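Local coordinates for carbohydrate-binding module family 14 protein (Pseudocercospora fuligena, PDB 4Z4A) that probably binds chitin as a fungal effector whose orthologs are recognised by the plant Cf-4 immune receptor, at residues L80-D83 and N84-W87. Sequence-based numbering, arbitrary orientation.
Sequences LWND and NKKW. With EDO (1,2-ethanediol), chain Q; EDO (1,2-ethanediol), chain R.
Asp83 CG lies opposite its backbone N, beside the carbonyl carbon (chi1 -154°), while Lys86 bends at chi2 (-77°) and then runs straight, so the two side chains lie alongside each other and close a salt bridge, Lys86 NZ to Asp83 OD1 at 2.7 Å. That oxygen is gripped twice: the lysine meets it on the syn side, and Trp81 NE1 comes from the anti side, at 2.9 Å from Asp83 OD1, which sits close to the plane of the indole. The two bonds hold OD1 between the indole N-H and the lysine and tie the indole edge to the turn. The six-membered part of the Trp81 ring meets the backbone of Lys86 and Trp87, with Trp87 O 3.4 Å above the ring plane and offset toward its rim. Asn82 and Trp87 form an antiparallel hydrogen-bonded pair: Asn82 N gives to Trp87 O (2.9 Å) and Trp87 N returns a bond to Asn82 O (3.2 Å). Two residues, Lys86 and Trp87, stand opposite the single Asn82, a G1 beta bulge, and Lys86 takes the positive phi (49°) of its first position. Asn82 OD1 reaches forward along the chain to accept a weak bond from Asn84 N at 3.0 Å, whereas Asn82 ND2 lies at the edge of the Trp87 indole and donates to Asp89. The bulged turn thus links strands 80-82 and 87-89, the small two-stranded sheet of this chitin-binding Peritrophin-A domain. Lys86 NZ also bonds Leu45 O, and Trp81 stacks on Tyr55 and touches Pro47, joining this hairpin to strands 45-48 and 54-60 of the three-stranded sheet.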
loop_
_atom_site.group_PDB
_atom_site.type_symbol
_atom_site.label_atom_id
_atom_site.label_comp_id
_atom_site.label_asym_id
_atom_site.label_seq_id
_atom_site.Cartn_x
_atom_site.Cartn_y
_atom_site.Cartn_z
ATOM N N LEU B 80 -2.143 -5.609 -13.643
ATOM C CA LEU B 80 -1.795 -6.907 -13.136
ATOM C C LEU B 80 -0.711 -6.711 -12.075
ATOM O O LEU B 80 0.066 -5.770 -12.127
ATOM C CB LEU B 80 -1.247 -7.804 -14.246
ATOM C CG LEU B 80 -2.212 -8.112 -15.406
ATOM C CD1 LEU B 80 -1.505 -9.065 -16.335
ATOM C CD2 LEU B 80 -3.585 -8.613 -14.949
ATOM N N TRP B 81 -0.617 -7.667 -11.165
ATOM C CA TRP B 81 0.453 -7.612 -10.154
ATOM C C TRP B 81 1.841 -7.757 -10.731
ATOM O O TRP B 81 2.088 -8.622 -11.593
ATOM C CB TRP B 81 0.249 -8.703 -9.149
ATOM C CG TRP B 81 1.146 -8.578 -7.932
ATOM C CD1 TRP B 81 2.083 -9.468 -7.529
ATOM C CD2 TRP B 81 1.152 -7.515 -6.962
ATOM N NE1 TRP B 81 2.683 -9.044 -6.365
ATOM C CE2 TRP B 81 2.098 -7.860 -5.977
ATOM C CE3 TRP B 81 0.387 -6.344 -6.790
ATOM C CZ2 TRP B 81 2.360 -7.037 -4.874
ATOM C CZ3 TRP B 81 0.644 -5.543 -5.702
ATOM C CH2 TRP B 81 1.618 -5.900 -4.752
ATOM N N ASN B 82 2.743 -6.903 -10.253
ATOM C CA ASN B 82 4.156 -6.930 -10.634
ATOM C C ASN B 82 4.890 -7.084 -9.302
ATOM O O ASN B 82 5.100 -6.101 -8.588
ATOM C CB ASN B 82 4.570 -5.656 -11.317
ATOM C CG ASN B 82 6.066 -5.519 -11.565
ATOM O OD1 ASN B 82 6.914 -6.319 -11.122
ATOM N ND2 ASN B 82 6.431 -4.424 -12.185
ATOM N N ASP B 83 5.215 -8.333 -8.985
ATOM C CA ASP B 83 5.889 -8.608 -7.705
ATOM C C ASP B 83 7.298 -8.077 -7.565
ATOM O O ASP B 83 7.785 -7.949 -6.403
ATOM C CB ASP B 83 5.881 -10.106 -7.449
ATOM C CG ASP B 83 5.944 -10.441 -5.959
ATOM O OD1 ASP B 83 5.113 -9.979 -5.154
ATOM O OD2 ASP B 83 6.881 -11.189 -5.617
ATOM N N ASN B 84 7.967 -7.761 -8.659
ATOM C CA ASN B 84 9.285 -7.123 -8.633
ATOM C C ASN B 84 9.277 -5.767 -7.937
ATOM O O ASN B 84 10.208 -5.424 -7.212
ATOM C CB ASN B 84 9.869 -6.958 -10.030
ATOM C CG ASN B 84 10.076 -8.285 -10.725
ATOM O OD1 ASN B 84 9.669 -8.485 -11.886
ATOM N ND2 ASN B 84 10.603 -9.212 -10.008
ATOM N N LYS B 85 8.206 -5.022 -8.171
ATOM C CA LYS B 85 8.029 -3.669 -7.629
ATOM C C LYS B 85 6.964 -3.617 -6.583
ATOM O O LYS B 85 6.682 -2.517 -6.048
ATOM C CB LYS B 85 7.677 -2.711 -8.815
ATOM C CG LYS B 85 8.896 -2.331 -9.603
ATOM C CD LYS B 85 8.608 -1.400 -10.763
ATOM C CE LYS B 85 9.858 -1.067 -11.550
ATOM N NZ LYS B 85 9.561 -0.131 -12.672
ATOM N N LYS B 86 6.323 -4.751 -6.298
ATOM C CA LYS B 86 5.189 -4.948 -5.344
ATOM C C LYS B 86 4.054 -3.931 -5.553
ATOM O O LYS B 86 3.618 -3.190 -4.636
ATOM C CB LYS B 86 5.697 -4.853 -3.898
ATOM C CG LYS B 86 6.723 -5.956 -3.589
ATOM C CD LYS B 86 6.019 -7.275 -3.359
ATOM C CE LYS B 86 7.014 -8.399 -3.009
ATOM N NZ LYS B 86 6.335 -9.702 -2.786
ATOM N N TRP B 87 3.662 -3.811 -6.810
ATOM C CA TRP B 87 2.530 -2.942 -7.121
ATOM C C TRP B 87 1.723 -3.483 -8.279
ATOM O O TRP B 87 2.162 -4.374 -9.031
ATOM C CB TRP B 87 2.991 -1.504 -7.411
ATOM C CG TRP B 87 3.851 -1.227 -8.612
ATOM C CD1 TRP B 87 4.309 -2.144 -9.564
ATOM C CD2 TRP B 87 4.254 0.070 -9.090
ATOM N NE1 TRP B 87 5.015 -1.473 -10.528
ATOM C CE2 TRP B 87 4.985 -0.128 -10.276
ATOM C CE3 TRP B 87 4.077 1.395 -8.613
ATOM C CZ2 TRP B 87 5.592 0.919 -10.967
ATOM C CZ3 TRP B 87 4.665 2.467 -9.358
ATOM C CH2 TRP B 87 5.428 2.203 -10.498
HETATM C C1 EDO Q . 3.408 -0.518 -3.016
HETATM O O1 EDO Q . 3.736 -0.153 -1.668
HETATM C C2 EDO Q . 4.446 -0.007 -4.002
HETATM O O2 EDO Q . 5.650 -0.741 -3.885
HETATM C C1 EDO R . 6.642 -14.485 -7.288
HETATM O O1 EDO R . 7.761 -13.663 -6.940
HETATM C C2 EDO R . 5.718 -13.757 -8.235
HETATM O O2 EDO R . 4.735 -14.676 -8.719
#